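Sys-1 protein (Caenorhabditis elegans, PDB 3C2G) acts as a beta-catenin-type transcription coregulator of the Wnt asymmetry pathway, binding the TCF factor POP-1 directly and activating or repressing target genes. Local coordinates at residues A[365-368]-A[369-372]; A[373-376]-A[377-381]; A[436-439]-A[440-444]; A[472-475]-A[476-479]; A[530-533]-A[534-538]. One frame throughout, in Å; residues are numbered along the deposited sequence.

Contact 1: residues A[365-368]-A[369-372]; sequences RSNA and IFLL
Asn367 and Phe370 stand next to each other on one flank of the first turn of helix 368-377, with Asn367 CB 4.1 Å from Phe370 CB. The amide carries on beside the aromatic ring and brings its ND2 near it at an oblique slant. The ring itself leads away from the 365-368 segment, while Phe370 CB stays close, 3.4 Å from Asn367 O. The two leucines behave differently. Leu372 CG lies beside its own backbone N (chi1 -54°), which folds the branch point over the carbonyl of Ala368 at 3.3 Å from the O. Leu371 has CG anti to N (chi1 179°), and its CB rests 3.4 Å from that same Ala368 O while the branches run off toward helix 325-335. Along the backbone, Leu371 N bonds Asn367 O at 3.0 Å and Leu372 N bonds Ala368 O at 3.0 Å, the opening bonds of the helix. Asn367 serves two helices at once. With its positive phi of 70° it is the C-prime residue of the Schellman motif closing helix 357-365, and it also occupies the N-cap position of helix 368-377. Its amide makes no capping bond. The N-terminal amide of Phe370, not capped by Asn367, finds its acceptor instead in the side chain of Gln430, through OE1, and so is satisfied by helix 425-432.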
loop_
_atom_site.group_PDB
_atom_site.type_symbol
_atom_site.label_atom_id
_atom_site.label_comp_id
_atom_site.label_asym_id
_atom_site.label_seq_id
_atom_site.Cartn_x
_atom_site.Cartn_y
_atom_site.Cartn_z
ATOM N N ARG A 365 -18.843 -3.237 20.289
ATOM C CA ARG A 365 -18.631 -3.841 21.608
ATOM C C ARG A 365 -17.211 -3.639 22.114
ATOM O O ARG A 365 -16.950 -3.758 23.314
ATOM C CB ARG A 365 -18.983 -5.328 21.610
ATOM C CG ARG A 365 -20.473 -5.616 21.555
ATOM C CD ARG A 365 -20.793 -7.089 21.857
ATOM N NE ARG A 365 -20.639 -7.957 20.685
ATOM C CZ ARG A 365 -19.557 -8.697 20.430
ATOM N NH1 ARG A 365 -18.522 -8.683 21.267
ATOM N NH2 ARG A 365 -19.507 -9.452 19.333
ATOM N N SER A 366 -16.283 -3.335 21.216
ATOM C CA SER A 366 -14.932 -3.026 21.658
ATOM C C SER A 366 -14.670 -1.524 21.661
ATOM O O SER A 366 -13.515 -1.090 21.727
ATOM C CB SER A 366 -13.905 -3.776 20.814
ATOM O OG SER A 366 -14.251 -5.157 20.762
ATOM N N ASN A 367 -15.747 -0.739 21.600
ATOM C CA ASN A 367 -15.669 0.718 21.699
ATOM C C ASN A 367 -15.027 1.402 20.500
ATOM O O ASN A 367 -14.421 2.460 20.639
ATOM C CB ASN A 367 -14.956 1.151 22.997
ATOM C CG ASN A 367 -15.916 1.290 24.179
ATOM O OD1 ASN A 367 -17.048 0.788 24.149
ATOM N ND2 ASN A 367 -15.468 1.980 25.226
ATOM N N ALA A 368 -15.162 0.806 19.324
ATOM C CA ALA A 368 -14.535 1.365 18.132
ATOM C C ALA A 368 -14.896 2.840 17.940
ATOM O O ALA A 368 -14.031 3.648 17.621
ATOM C CB ALA A 368 -14.899 0.553 16.894
ATOM N N ILE A 369 -16.160 3.195 18.161
ATOM C CA ILE A 369 -16.600 4.576 17.935
ATOM C C ILE A 369 -15.929 5.540 18.904
ATOM O O ILE A 369 -15.425 6.588 18.496
ATOM C CB ILE A 369 -18.148 4.730 17.916
ATOM C CG1 ILE A 369 -18.732 3.912 16.764
ATOM C CG2 ILE A 369 -18.537 6.193 17.740
ATOM C CD1 ILE A 369 -20.181 3.502 16.930
ATOM N N PHE A 370 -15.889 5.177 20.177
ATOM C CA PHE A 370 -15.131 5.956 21.140
ATOM C C PHE A 370 -13.685 6.183 20.665
ATOM O O PHE A 370 -13.153 7.288 20.771
ATOM C CB PHE A 370 -15.120 5.250 22.492
ATOM C CG PHE A 370 -15.354 6.163 23.646
ATOM C CD1 PHE A 370 -16.597 6.184 24.285
ATOM C CD2 PHE A 370 -14.339 7.019 24.096
ATOM C CE1 PHE A 370 -16.832 7.035 25.358
ATOM C CE2 PHE A 370 -14.559 7.883 25.170
ATOM C CZ PHE A 370 -15.811 7.887 25.808
ATOM N N LEU A 371 -13.056 5.133 20.141
ATOM C CA LEU A 371 -11.668 5.204 19.731
ATOM C C LEU A 371 -11.447 6.162 18.578
ATOM O O LEU A 371 -10.457 6.903 18.575
ATOM C CB LEU A 371 -11.125 3.816 19.384
ATOM C CG LEU A 371 -9.671 3.766 18.906
ATOM C CD1 LEU A 371 -8.742 4.257 19.990
ATOM C CD2 LEU A 371 -9.309 2.374 18.483
ATOM N N LEU A 372 -12.360 6.156 17.608
ATOM C CA LEU A 372 -12.331 7.149 16.534
ATOM C C LEU A 372 -12.313 8.568 17.079
ATOM O O LEU A 372 -11.596 9.424 16.565
ATOM C CB LEU A 372 -13.531 7.002 15.608
ATOM C CG LEU A 372 -13.791 5.636 14.989
ATOM C CD1 LEU A 372 -15.094 5.684 14.213
ATOM C CD2 LEU A 372 -12.622 5.196 14.109
#

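Contact 2: residues A[373-376]-A[377-381]; sequences HTII and SKYPR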
loop_
_atom_site.group_PDB
_atom_site.type_symbol
_atom_site.label_atom_id
_atom_site.label_comp_id
_atom_site.label_asym_id
_atom_site.label_seq_id
_atom_site.Cartn_x
_atom_site.Cartn_y
_atom_site.Cartn_z
ATOM N N HIS A 373 -13.107 8.817 18.113
ATOM C CA HIS A 373 -13.178 10.134 18.723
ATOM C C HIS A 373 -11.834 10.523 19.334
ATOM O O HIS A 373 -11.387 11.656 19.199
ATOM C CB HIS A 373 -14.299 10.180 19.774
ATOM C CG HIS A 373 -14.434 11.508 20.445
ATOM N ND1 HIS A 373 -13.688 11.866 21.551
ATOM C CD2 HIS A 373 -15.209 12.578 20.150
ATOM C CE1 HIS A 373 -14.003 13.097 21.908
ATOM N NE2 HIS A 373 -14.928 13.550 21.078
ATOM N N THR A 374 -11.200 9.576 20.006
ATOM C CA THR A 374 -9.906 9.795 20.624
ATOM C C THR A 374 -8.798 10.042 19.584
ATOM O O THR A 374 -7.947 10.902 19.778
ATOM C CB THR A 374 -9.545 8.592 21.518
ATOM O OG1 THR A 374 -10.609 8.365 22.448
ATOM C CG2 THR A 374 -8.234 8.815 22.280
ATOM N N ILE A 375 -8.822 9.306 18.476
ATOM C CA ILE A 375 -7.780 9.456 17.458
ATOM C C ILE A 375 -7.861 10.807 16.774
ATOM O O ILE A 375 -6.851 11.468 16.594
ATOM C CB ILE A 375 -7.804 8.313 16.426
ATOM C CG1 ILE A 375 -7.385 7.017 17.088
ATOM C CG2 ILE A 375 -6.850 8.587 15.297
ATOM C CD1 ILE A 375 -8.078 5.835 16.484
ATOM N N ILE A 376 -9.063 11.224 16.407
ATOM C CA ILE A 376 -9.242 12.528 15.784
ATOM C C ILE A 376 -8.799 13.658 16.732
ATOM O O ILE A 376 -8.086 14.566 16.312
ATOM C CB ILE A 376 -10.692 12.714 15.313
ATOM C CG1 ILE A 376 -10.985 11.759 14.159
ATOM C CG2 ILE A 376 -10.947 14.146 14.866
ATOM C CD1 ILE A 376 -12.442 11.513 13.932
ATOM N N SER A 377 -9.184 13.557 18.008
ATOM C CA SER A 377 -8.941 14.596 19.030
ATOM C C SER A 377 -7.487 14.860 19.395
ATOM O O SER A 377 -7.169 15.937 19.901
ATOM C CB SER A 377 -9.682 14.260 20.325
ATOM O OG SER A 377 -11.071 14.281 20.116
ATOM N N LYS A 378 -6.623 13.878 19.171
ATOM C CA LYS A 378 -5.236 13.966 19.621
ATOM C C LYS A 378 -4.369 14.873 18.742
ATOM O O LYS A 378 -3.304 15.301 19.166
ATOM C CB LYS A 378 -4.613 12.567 19.737
ATOM C CG LYS A 378 -4.234 11.951 18.398
ATOM C CD LYS A 378 -4.086 10.437 18.475
ATOM C CE LYS A 378 -2.626 10.010 18.555
ATOM N NZ LYS A 378 -2.541 8.531 18.679
ATOM N N TYR A 379 -4.823 15.167 17.527
ATOM C CA TYR A 379 -4.018 15.946 16.581
ATOM C C TYR A 379 -4.319 17.429 16.620
ATOM O O TYR A 379 -5.463 17.827 16.848
ATOM C CB TYR A 379 -4.181 15.428 15.147
ATOM C CG TYR A 379 -3.678 14.029 14.967
ATOM C CD1 TYR A 379 -2.314 13.753 14.988
ATOM C CD2 TYR A 379 -4.567 12.969 14.795
ATOM C CE1 TYR A 379 -1.847 12.463 14.838
ATOM C CE2 TYR A 379 -4.110 11.678 14.647
ATOM C CZ TYR A 379 -2.750 11.434 14.667
ATOM O OH TYR A 379 -2.292 10.154 14.517
ATOM N N PRO A 380 -3.292 18.258 16.371
ATOM C CA PRO A 380 -3.531 19.692 16.293
ATOM C C PRO A 380 -4.289 20.013 15.012
ATOM O O PRO A 380 -4.527 19.118 14.197
ATOM C CB PRO A 380 -2.118 20.279 16.236
ATOM C CG PRO A 380 -1.285 19.210 15.651
ATOM C CD PRO A 380 -1.877 17.918 16.132
ATOM N N ARG A 381 -4.668 21.275 14.844
ATOM C CA ARG A 381 -5.272 21.727 13.611
ATOM C C ARG A 381 -4.264 21.541 12.487
ATOM O O ARG A 381 -3.053 21.613 12.710
ATOM C CB ARG A 381 -5.668 23.199 13.719
ATOM C CG ARG A 381 -6.627 23.543 14.856
ATOM C CD ARG A 381 -7.074 25.009 14.746
ATOM N NE ARG A 381 -5.949 25.907 14.446
ATOM C CZ ARG A 381 -5.262 26.589 15.362
ATOM N NH1 ARG A 381 -4.253 27.369 14.988
ATOM N NH2 ARG A 381 -5.582 26.498 16.651
#
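The close-packed end of this contact is the grip of Ser377 on His373. The hydroxyl donates to His373 O, with OG 2.8 Å from it, and Ser377 N donates to the same oxygen over 3.1 Å; the two arrive from opposite faces of the carbonyl plane. Ser377 OG sits beside its own backbone N, anti to the carbonyl carbon (chi1 -64°), the rotation that turns it back along the helix. From there it also lies over one face of the imidazole, 3.6 Å from His373 CE1 and offset toward the rim. A buried patch is formed by Tyr379 and Ile375: the tyrosine ring runs alongside Ile375, Tyr379 CE2 coming 4.2 Å from Ile375 CG2, both side chains pointing the same way, while CD2 lies 3.3 Å from Ile375 O. The phenol end goes on to bond Asp339 OD1. The solvent side is looser. Lys378 is exposed and its N makes just a weak 3.3 Å bond to Thr374 O, at the point where helix 368-377 gives way to the loop before helix 388-409. The methylenes of Lys378 nevertheless fold back, with CG 3.2 Å from Ile375 O. With an alanine at Ser377, the His373 carbonyl would probably be left with the backbone donor alone and the imidazole face without its hydroxyl neighbour. The side-chain bond thus satisfies the serine hydroxyl and adds a second hold on the His373 carbonyl, just before the main-chain bonding weakens.

Contact 3: residues A[436-439]-A[440-444]; sequences EIDI and LKKLM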
loop_
_atom_site.group_PDB
_atom_site.type_symbol
_atom_site.label_atom_id
_atom_site.label_comp_id
_atom_site.label_asym_id
_atom_site.label_seq_id
_atom_site.Cartn_x
_atom_site.Cartn_y
_atom_site.Cartn_z
ATOM N N GLU A 436 -19.862 16.837 20.779
ATOM C CA GLU A 436 -19.188 17.636 21.810
ATOM C C GLU A 436 -18.444 18.788 21.149
ATOM O O GLU A 436 -17.988 18.653 20.018
ATOM C CB GLU A 436 -18.228 16.788 22.634
ATOM C CG GLU A 436 -18.896 15.916 23.695
ATOM C CD GLU A 436 -17.901 15.062 24.468
ATOM O OE1 GLU A 436 -16.692 15.087 24.138
ATOM O OE2 GLU A 436 -18.326 14.365 25.413
ATOM N N ILE A 437 -18.309 19.917 21.844
ATOM C CA ILE A 437 -17.825 21.143 21.188
ATOM C C ILE A 437 -16.379 21.088 20.711
ATOM O O ILE A 437 -16.035 21.712 19.713
ATOM C CB ILE A 437 -18.027 22.422 22.031
ATOM C CG1 ILE A 437 -17.386 22.278 23.406
ATOM C CG2 ILE A 437 -19.496 22.764 22.132
ATOM C CD1 ILE A 437 -17.009 23.598 24.001
ATOM N N ASP A 438 -15.537 20.346 21.418
ATOM C CA ASP A 438 -14.135 20.274 21.049
ATOM C C ASP A 438 -13.912 19.626 19.680
ATOM O O ASP A 438 -13.158 20.157 18.876
ATOM C CB ASP A 438 -13.318 19.571 22.132
ATOM C CG ASP A 438 -11.823 19.884 22.044
ATOM O OD1 ASP A 438 -11.413 20.818 21.299
ATOM O OD2 ASP A 438 -11.047 19.184 22.735
ATOM N N ILE A 439 -14.570 18.501 19.407
ATOM C CA ILE A 439 -14.394 17.847 18.123
ATOM C C ILE A 439 -15.104 18.588 16.977
ATOM O O ILE A 439 -14.605 18.619 15.838
ATOM C CB ILE A 439 -14.743 16.337 18.158
ATOM C CG1 ILE A 439 -14.004 15.600 17.027
ATOM C CG2 ILE A 439 -16.252 16.112 18.102
ATOM C CD1 ILE A 439 -13.972 14.116 17.177
ATOM N N LEU A 440 -16.241 19.209 17.276
ATOM C CA LEU A 440 -16.901 20.071 16.292
ATOM C C LEU A 440 -15.974 21.195 15.855
ATOM O O LEU A 440 -15.864 21.480 14.669
ATOM C CB LEU A 440 -18.212 20.655 16.830
ATOM C CG LEU A 440 -19.444 19.741 16.841
ATOM C CD1 LEU A 440 -20.644 20.509 17.362
ATOM C CD2 LEU A 440 -19.765 19.146 15.478
ATOM N N LYS A 441 -15.314 21.833 16.816
ATOM C CA LYS A 441 -14.402 22.916 16.504
ATOM C C LYS A 441 -13.283 22.431 15.587
ATOM O O LYS A 441 -12.998 23.070 14.580
ATOM C CB LYS A 441 -13.827 23.545 17.772
ATOM C CG LYS A 441 -14.729 24.570 18.439
ATOM C CD LYS A 441 -14.070 25.110 19.708
ATOM C CE LYS A 441 -15.070 25.820 20.610
ATOM N NZ LYS A 441 -14.471 27.014 21.303
ATOM N N LYS A 442 -12.682 21.289 15.927
ATOM C CA LYS A 442 -11.596 20.711 15.152
ATOM C C LYS A 442 -12.043 20.296 13.753
ATOM O O LYS A 442 -11.322 20.519 12.769
ATOM C CB LYS A 442 -10.971 19.535 15.905
ATOM C CG LYS A 442 -10.236 19.988 17.151
ATOM C CD LYS A 442 -9.558 18.853 17.912
ATOM C CE LYS A 442 -8.481 19.444 18.826
ATOM N NZ LYS A 442 -7.609 18.403 19.422
ATOM N N LEU A 443 -13.239 19.717 13.665
ATOM C CA LEU A 443 -13.773 19.296 12.385
ATOM C C LEU A 443 -14.112 20.473 11.507
ATOM O O LEU A 443 -13.885 20.428 10.298
ATOM C CB LEU A 443 -14.984 18.374 12.540
ATOM C CG LEU A 443 -14.706 16.958 13.050
ATOM C CD1 LEU A 443 -15.944 16.108 12.923
ATOM C CD2 LEU A 443 -13.522 16.298 12.334
HETATM N N MSE A 444 -14.639 21.537 12.097
HETATM C CA MSE A 444 -14.978 22.696 11.284
HETATM C C MSE A 444 -13.735 23.464 10.878
HETATM O O MSE A 444 -13.715 24.102 9.841
HETATM C CB MSE A 444 -16.101 23.576 11.881
HETATM C CG MSE A 444 -15.851 24.202 13.242
HETATM SE SE MSE A 444 -17.449 25.149 13.992
HETATM C CE MSE A 444 -18.786 23.732 13.864
#
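The carboxylate of Asp438 is the flat side group that reaches across, its OD1 coming 4.1 Å from Lys442 CE as the two chains pass at a slant. This is no salt bridge, since the charged atoms Asp438 OD2 and Lys442 NZ stay 4.8 Å apart. Instead Lys442 NZ bonds Ser377 O and, weakly, Tyr379 O, at and just beyond the C-terminal end of helix 368-377. Glu436 points away from 440-444, and its carboxylate pairs with Lys433 through OE2. Along the backbone, aliphatic carbons lie against carbonyl oxygens: Lys441 CG is 3.4 Å from Ile437 O, and Leu443 CG, beside its own backbone N (chi1 -72°), is 3.2 Å from Ile439 O. On the buried flank Ile439 CG1 and Leu443 CG meet at 4.3 Å; Leu443 continues onto Phe468 of helix 457-472. Four successive main-chain bonds hold the turn, from Leu440 N to Glu436 O (3.3 Å) through Leu443 N to Ile439 O (2.8 Å). Helix 437-448 is therefore two-sided. Its apolar flank packs between armadillo helices; on the polar one, Asp438 would probably favour the Lys442 charge, directed at the C-terminal carbonyl of helix 368-377, without pairing with it.

Contact 4: residues A[472-475]-A[476-479]; sequences LRTP and FVPK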
loop_
_atom_site.group_PDB
_atom_site.type_symbol
_atom_site.label_atom_id
_atom_site.label_comp_id
_atom_site.label_asym_id
_atom_site.label_seq_id
_atom_site.Cartn_x
_atom_site.Cartn_y
_atom_site.Cartn_z
ATOM N N LEU A 472 -26.525 14.471 11.698
ATOM C CA LEU A 472 -27.718 15.290 11.871
ATOM C C LEU A 472 -28.984 14.556 11.454
ATOM O O LEU A 472 -30.068 14.983 11.798
ATOM C CB LEU A 472 -27.605 16.627 11.131
ATOM C CG LEU A 472 -26.472 17.588 11.503
ATOM C CD1 LEU A 472 -26.495 18.749 10.555
ATOM C CD2 LEU A 472 -26.527 18.093 12.941
ATOM N N ARG A 473 -28.850 13.449 10.737
ATOM C CA ARG A 473 -30.008 12.651 10.348
ATOM C C ARG A 473 -30.220 11.483 11.298
ATOM O O ARG A 473 -31.120 10.670 11.107
ATOM C CB ARG A 473 -29.852 12.140 8.925
ATOM C CG ARG A 473 -30.182 13.170 7.874
ATOM C CD ARG A 473 -29.696 12.733 6.511
ATOM N NE ARG A 473 -30.484 11.626 5.982
ATOM C CZ ARG A 473 -30.084 10.813 5.004
ATOM N NH1 ARG A 473 -28.886 10.979 4.439
ATOM N NH2 ARG A 473 -30.888 9.829 4.594
ATOM N N THR A 474 -29.378 11.406 12.321
ATOM C CA THR A 474 -29.445 10.350 13.322
ATOM C C THR A 474 -30.360 10.815 14.455
ATOM O O THR A 474 -30.055 11.793 15.132
ATOM C CB THR A 474 -28.033 10.030 13.851
ATOM O OG1 THR A 474 -27.246 9.501 12.784
ATOM C CG2 THR A 474 -28.083 9.029 14.951
ATOM N N PRO A 475 -31.480 10.110 14.661
ATOM C CA PRO A 475 -32.580 10.506 15.557
ATOM C C PRO A 475 -32.153 10.839 16.990
ATOM O O PRO A 475 -32.587 11.854 17.527
ATOM C CB PRO A 475 -33.495 9.274 15.554
ATOM C CG PRO A 475 -33.236 8.625 14.242
ATOM C CD PRO A 475 -31.755 8.819 14.005
ATOM N N PHE A 476 -31.311 10.008 17.599
ATOM C CA PHE A 476 -30.905 10.238 18.988
ATOM C C PHE A 476 -29.821 11.296 19.169
ATOM O O PHE A 476 -29.470 11.623 20.297
ATOM C CB PHE A 476 -30.446 8.941 19.643
ATOM C CG PHE A 476 -29.222 8.350 19.018
ATOM C CD1 PHE A 476 -27.954 8.780 19.400
ATOM C CD2 PHE A 476 -29.334 7.355 18.050
ATOM C CE1 PHE A 476 -26.819 8.224 18.814
ATOM C CE2 PHE A 476 -28.199 6.793 17.475
ATOM C CZ PHE A 476 -26.944 7.224 17.856
ATOM N N VAL A 477 -29.274 11.826 18.080
ATOM C CA VAL A 477 -28.239 12.837 18.227
ATOM C C VAL A 477 -28.867 14.203 18.520
ATOM O O VAL A 477 -29.643 14.704 17.710
ATOM C CB VAL A 477 -27.281 12.890 17.000
ATOM C CG1 VAL A 477 -26.395 14.116 17.061
ATOM C CG2 VAL A 477 -26.424 11.641 16.950
ATOM N N PRO A 478 -28.537 14.798 19.683
ATOM C CA PRO A 478 -29.023 16.143 20.013
ATOM C C PRO A 478 -28.455 17.179 19.048
ATOM O O PRO A 478 -27.244 17.214 18.821
ATOM C CB PRO A 478 -28.497 16.381 21.435
ATOM C CG PRO A 478 -27.388 15.428 21.610
ATOM C CD PRO A 478 -27.682 14.242 20.749
ATOM N N LYS A 479 -29.332 18.005 18.490
ATOM C CA LYS A 479 -28.969 18.918 17.422
ATOM C C LYS A 479 -28.966 20.380 17.840
ATOM O O LYS A 479 -28.532 21.256 17.076
ATOM C CB LYS A 479 -29.931 18.710 16.263
ATOM C CG LYS A 479 -29.564 17.514 15.423
ATOM C CD LYS A 479 -30.749 16.616 15.213
ATOM C CE LYS A 479 -30.275 15.226 14.857
ATOM N NZ LYS A 479 -31.164 14.221 15.470
#
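Thr474 O is held by two donors from opposite faces of its carbonyl plane: Lys479 NZ at 2.7 Å and Val477 N at 3.0 Å. Both stand well out of the plane. The ammonium also bonds Val477 O at 2.8 Å, this time in the carbonyl plane on a lone pair, so one charged group ties the start of the turn to its end. To get there the lysine chain bends at chi2 and again at chi4. On the way its CG passes 4.0 Å from Leu472 CD2, the two side chains crossing at an angle, and CE comes to 3.1 Å from Leu472 O. On the other side of the turn the contact is apolar. Thr474 CG2 lies over one face of the Phe476 ring in a CH-pi contact, 3.7 Å from the centroid and 25° off the normal, and also meets Val477 CG2 at 3.7 Å. Phe476 CG sits between its backbone N and carbonyl carbon (chi1 64°), which swings the ring back alongside the threonine. Thr474 OG1 bonds Leu470 O at the end of helix 457-472, while Phe476 leans on helix 425-432. A methionine in place of Lys479 would probably leave Thr474 O with one of its two donors and Val477 O without its ammonium partner, letting the loop shift more easily. The arrangement is a type I beta turn, Thr474 to Val477, clasped by a lysine in the loop that leads from helix 457-472 toward helix 494-507 of the armadillo domain.

Contact 5: residues A[530-533]-A[534-538]; sequences LVLM and EQCGA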
loop_
_atom_site.group_PDB
_atom_site.type_symbol
_atom_site.label_atom_id
_atom_site.label_comp_id
_atom_site.label_asym_id
_atom_site.label_seq_id
_atom_site.Cartn_x
_atom_site.Cartn_y
_atom_site.Cartn_z
ATOM N N LEU A 530 -29.459 21.854 3.441
ATOM C CA LEU A 530 -30.826 21.354 3.592
ATOM C C LEU A 530 -31.086 20.664 4.934
ATOM O O LEU A 530 -32.065 20.977 5.637
ATOM C CB LEU A 530 -31.163 20.392 2.458
ATOM C CG LEU A 530 -31.451 21.095 1.134
ATOM C CD1 LEU A 530 -31.774 20.078 0.073
ATOM C CD2 LEU A 530 -32.603 22.119 1.286
ATOM N N VAL A 531 -30.212 19.721 5.274
ATOM C CA VAL A 531 -30.315 18.987 6.518
ATOM C C VAL A 531 -30.283 19.946 7.700
ATOM O O VAL A 531 -31.114 19.836 8.580
ATOM C CB VAL A 531 -29.220 17.895 6.632
ATOM C CG1 VAL A 531 -29.178 17.333 8.014
ATOM C CG2 VAL A 531 -29.481 16.772 5.626
ATOM N N LEU A 532 -29.347 20.900 7.697
ATOM C CA LEU A 532 -29.247 21.890 8.774
ATOM C C LEU A 532 -30.525 22.701 8.894
ATOM O O LEU A 532 -30.998 22.960 10.004
ATOM C CB LEU A 532 -28.073 22.839 8.560
ATOM C CG LEU A 532 -26.672 22.314 8.878
ATOM C CD1 LEU A 532 -25.620 23.083 8.072
ATOM C CD2 LEU A 532 -26.371 22.369 10.378
HETATM N N MSE A 533 -31.083 23.096 7.751
HETATM C CA MSE A 533 -32.331 23.840 7.738
HETATM C C MSE A 533 -33.429 23.062 8.451
HETATM O O MSE A 533 -34.068 23.591 9.359
HETATM C CB MSE A 533 -32.743 24.197 6.314
HETATM C CG MSE A 533 -32.091 25.453 5.813
HETATM SE SE MSE A 533 -32.283 25.682 3.887
HETATM C CE MSE A 533 -31.820 27.589 3.708
ATOM N N GLU A 534 -33.596 21.798 8.069
ATOM C CA GLU A 534 -34.678 20.964 8.573
ATOM C C GLU A 534 -34.485 20.474 10.016
ATOM O O GLU A 534 -35.375 20.622 10.858
ATOM C CB GLU A 534 -34.888 19.772 7.637
ATOM C CG GLU A 534 -35.869 18.737 8.161
ATOM C CD GLU A 534 -36.660 18.067 7.061
ATOM O OE1 GLU A 534 -36.157 17.992 5.921
ATOM O OE2 GLU A 534 -37.791 17.616 7.342
ATOM N N GLN A 535 -33.317 19.899 10.285
ATOM C CA GLN A 535 -33.071 19.136 11.502
ATOM C C GLN A 535 -32.718 19.986 12.709
ATOM O O GLN A 535 -32.937 19.572 13.845
ATOM C CB GLN A 535 -31.965 18.124 11.247
ATOM C CG GLN A 535 -32.361 16.716 11.601
ATOM C CD GLN A 535 -33.336 16.113 10.617
ATOM O OE1 GLN A 535 -34.230 15.368 11.003
ATOM N NE2 GLN A 535 -33.173 16.436 9.338
ATOM N N CYS A 536 -32.157 21.165 12.460
ATOM C CA CYS A 536 -31.840 22.118 13.521
ATOM C C CYS A 536 -32.856 23.257 13.590
ATOM O O CYS A 536 -32.659 24.216 14.322
ATOM C CB CYS A 536 -30.439 22.696 13.320
ATOM S SG CYS A 536 -29.125 21.470 13.107
ATOM N N GLY A 537 -33.942 23.137 12.828
ATOM C CA GLY A 537 -34.973 24.169 12.733
ATOM C C GLY A 537 -34.393 25.551 12.515
ATOM O O GLY A 537 -34.758 26.497 13.208
ATOM N N ALA A 538 -33.483 25.664 11.550
ATOM C CA ALA A 538 -32.693 26.881 11.366
ATOM C C ALA A 538 -32.756 27.423 9.944
ATOM O O ALA A 538 -31.786 27.993 9.442
ATOM C CB ALA A 538 -31.251 26.628 11.780
#
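Gln535 starts its course against Val531: CB is 3.3 Å from Val531 O, the oxygen that Gln535 N bonds at 2.8 Å. CG then leans out to the carbonyl oxygen of Leu472, at the end of helix 457-472. At chi2 (73°) the chain bends and the amide turns back along the helix, so that NE2 ends 4.3 Å from Val531 CG1 and 4.0 Å from Val531 O, a distance of packing only. The same side chain lies against Lys479. One residue on, Cys536 is the first to leave helical backbone angles, yet Cys536 N still bonds Leu532 O at 3.3 Å, standing above its carbonyl plane. Cys536 SG, beside its own backbone N (chi1 -52°), lies 4.0 Å from Leu532 CD2, on the buried flank where Leu532 also meets helices 494-507 and 539-544. This is the C-terminal end of helix 515-535 in the armadillo domain, and the chain turns here within a few residues before helix 539-544 begins. Gly537, with positive phi (47°), makes the bend, and the amide of Ala538 turns back to the helix: Ala538 N bonds Met533 O at 3.1 Å, spanning five residues instead of four. Ala538 occupies the N-cap position of the following helix, and its methyl packs on Leu483. Met533, a selenomethionine in the crystal, runs extended beyond CG from the same turn to Val542 and Ala543 of helix 539-544 and to Lys575 of helix 563-579. On the exposed side Glu534 bends away at chi2, and its CB alone stays near, 3.7 Å from Leu530 O.

The five contacts follow one another along the chain on one side of its centre, within the helical armadillo domain. Contacts 1 and 2 open and close the same helix, 368-377, their centres about 14 Å apart. Contact 3, on helix 437-448, has its centre about 10 Å from that of contact 2 and touches it, Ile439 packing between His373 and Ile376. Contacts 4 and 5, about 11 Å apart between centres, meet where Leu472 packs on Val531 and Leu532 of helix 515-535. The extremes, contacts 1 and 5, lie about 28 Å apart between centres. Helix ends, a turn and inter-helix packing here are consistent with the continuous superhelical scaffold of a beta-catenin.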